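Local coordinates for protein beta-N-acetylhexosaminidase (Thermotoga neapolitana, PDB 5BZA) that probably removes by hydrolysis the terminal non-reducing N-acetyl-D-hexosamine residues of N-acetyl-beta-D-hexosaminides, as a member of glycosyl hydrolase family 3, at residues N55-V60 with E311-L316; K226-V231 with I266-N271; D387-P392 with V404-K409. All coordinates share one frame; numbering follows the deposited sequence.

Contact 1 of 3, residues N55-V60 with E311-L316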
loop_
_atom_site.group_PDB
_atom_site.type_symbol
_atom_site.label_atom_id
_atom_site.label_comp_id
_atom_site.label_asym_id
_atom_site.label_seq_id
_atom_site.Cartn_x
_atom_site.Cartn_y
_atom_site.Cartn_z
ATOM N N ASN B 55 18.065 -2.498 16.565
ATOM C CA ASN B 55 19.479 -2.624 16.409
ATOM C C ASN B 55 20.148 -1.325 16.107
ATOM O O ASN B 55 21.123 -1.319 15.392
ATOM C CB ASN B 55 19.769 -3.654 15.322
ATOM C CG ASN B 55 19.603 -5.082 15.831
ATOM O OD1 ASN B 55 20.561 -5.723 16.290
ATOM N ND2 ASN B 55 18.367 -5.572 15.787
ATOM N N GLY B 56 19.635 -0.226 16.657
ATOM C CA GLY B 56 20.262 1.077 16.477
ATOM C C GLY B 56 19.600 2.006 15.463
ATOM O O GLY B 56 18.471 1.785 15.028
ATOM N N ARG B 57 20.291 3.075 15.116
ATOM C CA ARG B 57 19.785 4.050 14.150
ATOM C C ARG B 57 20.250 3.682 12.754
ATOM O O ARG B 57 21.431 3.380 12.562
ATOM C CB ARG B 57 20.271 5.468 14.489
ATOM C CG ARG B 57 19.784 6.044 15.823
ATOM C CD ARG B 57 20.442 7.408 16.086
ATOM N NE ARG B 57 21.897 7.365 15.887
ATOM C CZ ARG B 57 22.657 8.421 15.584
ATOM N NH1 ARG B 57 22.103 9.622 15.426
ATOM N NH2 ARG B 57 23.974 8.280 15.429
ATOM N N PHE B 58 19.322 3.663 11.795
ATOM C CA PHE B 58 19.659 3.378 10.420
ATOM C C PHE B 58 18.976 4.413 9.546
ATOM O O PHE B 58 17.876 4.846 9.864
ATOM C CB PHE B 58 19.193 1.997 9.975
ATOM C CG PHE B 58 19.707 0.868 10.799
ATOM C CD1 PHE B 58 18.975 0.411 11.919
ATOM C CD2 PHE B 58 20.887 0.212 10.434
ATOM C CE1 PHE B 58 19.423 -0.674 12.663
ATOM C CE2 PHE B 58 21.347 -0.863 11.165
ATOM C CZ PHE B 58 20.614 -1.323 12.296
ATOM N N ILE B 59 19.617 4.778 8.436
ATOM C CA ILE B 59 18.950 5.422 7.323
ATOM C C ILE B 59 18.334 4.302 6.488
ATOM O O ILE B 59 19.063 3.400 6.037
ATOM C CB ILE B 59 19.941 6.260 6.451
ATOM C CG1 ILE B 59 20.702 7.242 7.342
ATOM C CG2 ILE B 59 19.180 6.994 5.333
ATOM C CD1 ILE B 59 21.864 7.895 6.672
ATOM N N VAL B 60 17.009 4.353 6.293
ATOM C CA VAL B 60 16.270 3.287 5.618
ATOM C C VAL B 60 15.643 3.840 4.353
ATOM O O VAL B 60 14.858 4.804 4.418
ATOM C CB VAL B 60 15.118 2.664 6.510
ATOM C CG1 VAL B 60 14.357 1.548 5.750
ATOM C CG2 VAL B 60 15.675 2.140 7.830
ATOM N N GLU B 311 25.097 13.436 11.612
ATOM C CA GLU B 311 24.128 14.521 11.539
ATOM C C GLU B 311 22.835 14.020 10.869
ATOM O O GLU B 311 21.747 14.205 11.435
ATOM C CB GLU B 311 24.731 15.742 10.821
ATOM C CG GLU B 311 25.810 16.411 11.700
ATOM C CD GLU B 311 26.695 17.443 10.964
ATOM O OE1 GLU B 311 27.468 18.160 11.654
ATOM O OE2 GLU B 311 26.662 17.510 9.707
ATOM N N TYR B 312 22.936 13.332 9.724
ATOM C CA TYR B 312 21.710 12.868 9.039
ATOM C C TYR B 312 20.900 11.902 9.920
ATOM O O TYR B 312 19.676 12.018 10.031
ATOM C CB TYR B 312 22.024 12.201 7.688
ATOM C CG TYR B 312 22.185 13.222 6.564
ATOM C CD1 TYR B 312 23.241 14.133 6.584
ATOM C CD2 TYR B 312 21.266 13.306 5.505
ATOM C CE1 TYR B 312 23.399 15.104 5.566
ATOM C CE2 TYR B 312 21.412 14.286 4.481
ATOM C CZ TYR B 312 22.491 15.181 4.516
ATOM O OH TYR B 312 22.682 16.152 3.512
ATOM N N LEU B 313 21.593 10.929 10.502
ATOM C CA LEU B 313 20.997 9.962 11.393
ATOM C C LEU B 313 20.214 10.662 12.476
ATOM O O LEU B 313 19.046 10.336 12.726
ATOM C CB LEU B 313 22.065 9.072 12.019
ATOM C CG LEU B 313 22.593 7.965 11.104
ATOM C CD1 LEU B 313 23.737 7.185 11.720
ATOM C CD2 LEU B 313 21.429 7.026 10.784
ATOM N N SER B 314 20.832 11.662 13.090
ATOM C CA SER B 314 20.171 12.377 14.178
ATOM C C SER B 314 18.929 13.096 13.659
ATOM O O SER B 314 17.904 13.163 14.347
ATOM C CB SER B 314 21.141 13.330 14.859
ATOM O OG SER B 314 22.130 12.561 15.535
ATOM N N ALA B 315 18.996 13.576 12.420
ATOM C CA ALA B 315 17.870 14.309 11.822
ATOM C C ALA B 315 16.569 13.473 11.664
ATOM O O ALA B 315 15.505 14.022 11.369
ATOM C CB ALA B 315 18.285 14.886 10.460
ATOM N N LEU B 316 16.658 12.159 11.847
ATOM C CA LEU B 316 15.558 11.253 11.491
ATOM C C LEU B 316 14.594 10.808 12.592
ATOM O O LEU B 316 13.657 10.073 12.305
ATOM C CB LEU B 316 16.168 10.005 10.864
ATOM C CG LEU B 316 17.034 10.371 9.659
ATOM C CD1 LEU B 316 17.493 9.149 8.923
ATOM C CD2 LEU B 316 16.273 11.299 8.704
#
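Leu313 is the apolar centre of this contact: one of its methyls, CD2, presses on Ile59 CG1 at 3.5 Å, the two side chains crossing at about a right angle. Ile59 opens strand 59-62 of the TIM barrel, and Leu313 belongs to helix 299-314, so the pair seats the C-terminal part of that helix on the strand's beginning. The same methyl reaches the backbone, 3.7 Å from Ile59 N, while Leu316 CD1 approaches Ile59 CG1 at 4.1 Å. Tyr312 adds its CB, 4.4 Å from Ile59 CD1; its ring leads off to where its hydroxyl bonds Thr204 and Leu241. Phe58 turns the other way, toward Val32 and Leu52, as expected of alternating side chains entering a strand.

Outward lies Arg57. Its chain is bent at chi3 (-49°), which lays the guanidinium against Leu313, with CB of the leucine 3.4 Å above the plane and displaced toward NH1. Leu313 CD1 lies 3.9 Å from Arg57 NH2. An alanine here in place of Leu313 would keep CB against the guanidinium face but lose CG and both methyls, and would probably leave Ile59 CG1 and Arg57 NH2 less well packed. At the outer side, Arg57 NH1 donates to Ser314 OG at 2.9 Å, a weak bond bent to 125°. That hydroxyl is also hydrogen-bonded to the carbonyl of Asp310, one turn back, and Asp310 makes a long, weak ion pair with Arg57.

Isoleucine and leucine suit the buried half, their branched carbon chains filling it without a polar atom to satisfy; a long, flat cation suits the exposed edge. The chemistry implies that carbon contact carries the joint, the flat face of Arg57 extending it over Leu313 CB and the weak bond to Ser314 adding little direction.

Contact 2 of 3, residues K226-V231 with I266-N271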
loop_
_atom_site.group_PDB
_atom_site.type_symbol
_atom_site.label_atom_id
_atom_site.label_comp_id
_atom_site.label_asym_id
_atom_site.label_seq_id
_atom_site.Cartn_x
_atom_site.Cartn_y
_atom_site.Cartn_z
ATOM N N LYS B 226 37.562 15.755 -9.209
ATOM C CA LYS B 226 37.251 17.027 -9.802
ATOM C C LYS B 226 35.753 17.268 -9.701
ATOM O O LYS B 226 35.325 18.292 -9.177
ATOM C CB LYS B 226 37.733 17.072 -11.243
ATOM C CG LYS B 226 37.450 18.388 -11.959
ATOM C CD LYS B 226 38.124 18.392 -13.335
ATOM C CE LYS B 226 37.975 19.741 -14.042
ATOM N NZ LYS B 226 38.326 20.891 -13.125
ATOM N N LEU B 227 34.964 16.283 -10.097
ATOM C CA LEU B 227 33.513 16.443 -10.121
ATOM C C LEU B 227 32.925 16.530 -8.701
ATOM O O LEU B 227 32.033 17.336 -8.461
ATOM C CB LEU B 227 32.873 15.277 -10.908
ATOM C CG LEU B 227 32.980 15.422 -12.441
ATOM C CD1 LEU B 227 32.618 14.143 -13.190
ATOM C CD2 LEU B 227 32.179 16.587 -12.954
ATOM N N ILE B 228 33.410 15.734 -7.755
ATOM C CA ILE B 228 32.775 15.774 -6.433
ATOM C C ILE B 228 33.359 16.895 -5.550
ATOM O O ILE B 228 32.615 17.599 -4.879
ATOM C CB ILE B 228 32.865 14.405 -5.713
ATOM C CG1 ILE B 228 32.214 13.321 -6.547
ATOM C CG2 ILE B 228 32.219 14.461 -4.313
ATOM C CD1 ILE B 228 32.534 11.946 -6.017
ATOM N N THR B 229 34.683 17.104 -5.557
ATOM C CA THR B 229 35.220 18.187 -4.710
ATOM C C THR B 229 35.158 19.553 -5.407
ATOM O O THR B 229 34.569 20.501 -4.875
ATOM C CB THR B 229 36.692 17.962 -4.271
ATOM O OG1 THR B 229 36.830 16.704 -3.601
ATOM C CG2 THR B 229 37.114 19.086 -3.303
ATOM N N GLU B 230 35.708 19.650 -6.612
ATOM C CA GLU B 230 35.808 20.959 -7.255
ATOM C C GLU B 230 34.418 21.447 -7.651
ATOM O O GLU B 230 34.069 22.628 -7.447
ATOM C CB GLU B 230 36.728 20.918 -8.481
ATOM C CG GLU B 230 38.164 20.558 -8.167
ATOM C CD GLU B 230 39.099 20.819 -9.332
ATOM O OE1 GLU B 230 38.698 21.549 -10.273
ATOM O OE2 GLU B 230 40.215 20.244 -9.337
ATOM N N VAL B 231 33.618 20.568 -8.246
ATOM C CA VAL B 231 32.303 21.030 -8.648
ATOM C C VAL B 231 31.283 20.952 -7.523
ATOM O O VAL B 231 30.697 21.978 -7.161
ATOM C CB VAL B 231 31.794 20.273 -9.876
ATOM C CG1 VAL B 231 30.429 20.813 -10.308
ATOM C CG2 VAL B 231 32.772 20.478 -10.963
ATOM N N ILE B 266 36.195 7.864 -1.703
ATOM C CA ILE B 266 36.324 8.601 -0.446
ATOM C C ILE B 266 37.298 9.776 -0.577
ATOM O O ILE B 266 37.032 10.896 -0.105
ATOM C CB ILE B 266 36.741 7.660 0.692
ATOM C CG1 ILE B 266 35.593 6.677 0.976
ATOM C CG2 ILE B 266 37.005 8.450 1.971
ATOM C CD1 ILE B 266 34.301 7.355 1.446
ATOM N N GLU B 267 38.409 9.530 -1.260
ATOM C CA GLU B 267 39.372 10.591 -1.520
ATOM C C GLU B 267 38.737 11.696 -2.378
ATOM O O GLU B 267 39.212 12.841 -2.356
ATOM C CB GLU B 267 40.631 10.015 -2.158
ATOM C CG GLU B 267 41.526 9.342 -1.122
ATOM C CD GLU B 267 42.051 10.340 -0.079
ATOM O OE1 GLU B 267 42.601 11.389 -0.481
ATOM O OE2 GLU B 267 41.902 10.095 1.137
ATOM N N ALA B 268 37.726 11.327 -3.179
ATOM C CA ALA B 268 36.997 12.258 -4.048
ATOM C C ALA B 268 36.057 13.175 -3.288
ATOM O O ALA B 268 35.598 14.190 -3.816
ATOM C CB ALA B 268 36.243 11.521 -5.128
ATOM N N GLY B 269 35.751 12.826 -2.050
ATOM C CA GLY B 269 34.861 13.663 -1.272
ATOM C C GLY B 269 33.546 12.968 -1.031
ATOM O O GLY B 269 32.645 13.551 -0.484
ATOM N N GLY B 270 33.451 11.706 -1.423
ATOM C CA GLY B 270 32.269 10.928 -1.106
ATOM C C GLY B 270 32.112 10.548 0.371
ATOM O O GLY B 270 33.097 10.424 1.101
ATOM N N ASN B 271 30.872 10.350 0.821
ATOM C CA ASN B 271 30.622 9.977 2.201
ATOM C C ASN B 271 30.152 8.532 2.381
ATOM O O ASN B 271 30.662 7.813 3.229
ATOM C CB ASN B 271 29.576 10.883 2.823
ATOM C CG ASN B 271 29.945 12.331 2.764
ATOM O OD1 ASN B 271 29.103 13.165 2.390
ATOM N ND2 ASN B 271 31.176 12.662 3.179
#
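Two neighbouring side chains of helix 225-235 close on a single carbonyl at the end of helix 258-268. Thr229 OG1 donates to Ala268 O at 2.8 Å, approaching from above the carbonyl plane, 57° out of it, with its hydroxyl anti to its own carbonyl carbon. Ile228 flanks the same oxygen with carbon: its CB lies 3.3 Å from Ala268 O, and its CG2 is almost as near. The other branch runs on to the methyl of alanine, Ile228 CD1 meeting Ala268 CB at 3.8 Å. A beta-branched residue suits this place because one arm, CG2, lies beside the oxygen while the other, through CD1, reaches the methyl, and the small alanine side chain lets CD1 come this close.

What presents the carbonyl is a Schellman motif. Gly269, at phi 111°, is the first residue to leave the helix, and its N bonds Ile266 O at 3.0 Å, one of the two bonds back into the last turn that, with the positive phi, define the motif. Glycine is called for twice: those angles would jam a beta carbon against the preceding carbonyl, and that carbon would also sit only 3.2 Å from Thr229 OG1. In the facing helix a wider pi-type turn, Val231 N to Lys226 O at 3.0 Å, runs through both contacting residues. Arg233, further along that helix, bonds the carbonyl of Gly269 and the side chain of Asn271, which leads into strand 273-275, the eighth of the barrel. A cadmium ion lies about 5 Å from the side chain of Thr229.

Carbonyls at a helix end would be expected to carry extra negative character, so the threonine hydroxyl is well matched to Ala268 O. The chemistry thus implies one hydrogen bond between the two segments, flanked by the carbon of Ile228 and backed by Arg233 from the next turn.

Contact 3 of 3, residues D387-P392 with V404-K409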
loop_
_atom_site.group_PDB
_atom_site.type_symbol
_atom_site.label_atom_id
_atom_site.label_comp_id
_atom_site.label_asym_id
_atom_site.label_seq_id
_atom_site.Cartn_x
_atom_site.Cartn_y
_atom_site.Cartn_z
ATOM N N ASP B 387 -9.610 -30.732 2.662
ATOM C CA ASP B 387 -10.909 -30.060 2.704
ATOM C C ASP B 387 -11.248 -29.785 4.165
ATOM O O ASP B 387 -11.162 -30.687 5.002
ATOM C CB ASP B 387 -11.943 -30.966 2.023
ATOM C CG ASP B 387 -13.347 -30.405 2.024
ATOM O OD1 ASP B 387 -13.651 -29.394 2.712
ATOM O OD2 ASP B 387 -14.168 -31.040 1.329
ATOM N N ILE B 388 -11.620 -28.547 4.482
ATOM C CA ILE B 388 -11.835 -28.206 5.886
ATOM C C ILE B 388 -13.113 -28.879 6.406
ATOM O O ILE B 388 -13.212 -29.229 7.592
ATOM C CB ILE B 388 -11.891 -26.672 6.150
ATOM C CG1 ILE B 388 -13.028 -26.009 5.380
ATOM C CG2 ILE B 388 -10.507 -26.006 5.884
ATOM C CD1 ILE B 388 -13.237 -24.570 5.784
ATOM N N GLU B 389 -14.077 -29.077 5.508
ATOM C CA GLU B 389 -15.374 -29.622 5.891
ATOM C C GLU B 389 -15.232 -31.134 5.986
ATOM O O GLU B 389 -16.137 -31.828 6.448
ATOM C CB GLU B 389 -16.457 -29.236 4.875
ATOM C CG GLU B 389 -16.755 -27.738 4.689
ATOM C CD GLU B 389 -17.939 -27.221 5.524
ATOM O OE1 GLU B 389 -19.078 -27.205 4.975
ATOM O OE2 GLU B 389 -17.751 -26.811 6.695
ATOM N N ALA B 390 -14.072 -31.644 5.589
ATOM C CA ALA B 390 -13.828 -33.080 5.659
ATOM C C ALA B 390 -12.663 -33.433 6.597
ATOM O O ALA B 390 -12.688 -34.466 7.258
ATOM C CB ALA B 390 -13.584 -33.635 4.265
ATOM N N GLY B 391 -11.638 -32.580 6.644
ATOM C CA GLY B 391 -10.414 -32.896 7.365
ATOM C C GLY B 391 -9.437 -33.653 6.486
ATOM O O GLY B 391 -9.751 -34.003 5.347
ATOM N N PRO B 392 -8.217 -33.872 6.991
ATOM C CA PRO B 392 -7.126 -34.535 6.254
ATOM C C PRO B 392 -7.373 -36.020 6.014
ATOM O O PRO B 392 -7.934 -36.694 6.869
ATOM C CB PRO B 392 -5.901 -34.331 7.154
ATOM C CG PRO B 392 -6.450 -34.054 8.519
ATOM C CD PRO B 392 -7.805 -33.430 8.332
ATOM N N VAL B 404 -4.571 -26.482 11.135
ATOM C CA VAL B 404 -5.938 -26.810 11.516
ATOM C C VAL B 404 -6.892 -25.617 11.403
ATOM O O VAL B 404 -6.668 -24.557 11.990
ATOM C CB VAL B 404 -5.976 -27.324 12.931
ATOM C CG1 VAL B 404 -7.400 -27.709 13.296
ATOM C CG2 VAL B 404 -4.984 -28.499 13.102
ATOM N N VAL B 405 -7.975 -25.837 10.667
ATOM C CA VAL B 405 -9.103 -24.916 10.544
ATOM C C VAL B 405 -10.401 -25.720 10.854
ATOM O O VAL B 405 -10.518 -26.891 10.442
ATOM C CB VAL B 405 -9.134 -24.290 9.148
ATOM C CG1 VAL B 405 -10.443 -23.573 8.881
ATOM C CG2 VAL B 405 -7.938 -23.341 8.972
ATOM N N ASN B 406 -11.278 -25.134 11.687
ATOM C CA ASN B 406 -12.624 -25.661 12.095
ATOM C C ASN B 406 -12.636 -27.185 12.380
ATOM O O ASN B 406 -13.375 -27.975 11.775
ATOM C CB ASN B 406 -13.737 -25.249 11.087
ATOM C CG ASN B 406 -13.869 -26.207 9.907
ATOM O OD1 ASN B 406 -12.863 -26.630 9.349
ATOM N ND2 ASN B 406 -15.097 -26.596 9.563
ATOM N N ALA B 407 -11.806 -27.588 13.335
ATOM C CA ALA B 407 -11.660 -28.998 13.663
ATOM C C ALA B 407 -12.926 -29.499 14.367
ATOM O O ALA B 407 -13.187 -30.701 14.424
ATOM C CB ALA B 407 -10.421 -29.222 14.535
ATOM N N SER B 408 -13.710 -28.559 14.888
ATOM C CA SER B 408 -14.858 -28.862 15.738
ATOM C C SER B 408 -16.182 -28.963 14.987
ATOM O O SER B 408 -17.237 -28.989 15.623
ATOM C CB SER B 408 -14.977 -27.801 16.834
ATOM O OG SER B 408 -13.845 -27.844 17.685
ATOM N N LYS B 409 -16.137 -29.022 13.653
ATOM C CA LYS B 409 -17.373 -28.961 12.873
ATOM C C LYS B 409 -18.284 -30.124 13.273
ATOM O O LYS B 409 -19.476 -29.957 13.563
ATOM C CB LYS B 409 -17.094 -29.065 11.376
ATOM C CG LYS B 409 -18.356 -29.094 10.538
ATOM C CD LYS B 409 -18.061 -29.366 9.075
ATOM C CE LYS B 409 -19.367 -29.513 8.276
ATOM N NZ LYS B 409 -19.121 -29.770 6.824
HETATM O O HOH W 1 -10.548 -29.553 9.164
#
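Asp387 O is the best-held polar atom, taking two backbone N-H groups at once: Gly391 N at 2.6 Å and Ala390 N at 3.1 Å. The side chain of the same residue makes an Asx turn, its OD1 accepting from Glu389 N at 2.8 Å, so that the loop leaving strand 380-386 of the C-terminal domain folds tightly around one aspartate. Gly391, whose N closes the loop on Asp387 O, has a positive phi (88°) that would jam a beta carbon against the preceding carbonyl; such a carbon would also clash with Pro392 CD.

The partner loop leaves strand 399-404 and bends through a type I beta turn from Asn406 to Lys409. Between the loops a water donates to both sides, to Ile388 O at 3.1 Å and Val405 O at 3.0 Å, tying two carbonyls that could not bond each other. Beside it Ile388 CG2 touches Val405 CG1 at 3.9 Å, the two side chains crossing obliquely, and both also lean on Pro352 of strand 347-352.

Where the loops face solvent the charges meet. Lys409, fully extended, crosses Glu389 at about a right angle, and the bend of the glutamate at chi2 (-96°) folds its carboxylate back toward NZ. The salt bridge joins Lys409 NZ to Glu389 OE1 at 3.2 Å, yet Lys409 NZ is nearer still to Glu389 CD, at 3.1 Å, so it sits over the carboxylate rather than at the end of one oxygen.

How the contacts relate
Contacts 1 and 2 belong to the same TIM barrel, their centres about 23 Å apart, and both segments of contact 2 fall in sequence between those of contact 1. Contact 2 is buried and joins two helices; contact 1 is only partly buried and joins a helix to a strand, grading from leucine and isoleucine to an exposed arginine. Contact 3 sits in the C-terminal domain, its centre about 65 Å from that of contact 2, and joins two surface loops. No helix or strand is common to two contacts. The chemistry follows: apolar fit in contact 1, a hydroxyl-to-carbonyl bond with carbon around it in contact 2, and water and opposite charges in contact 3.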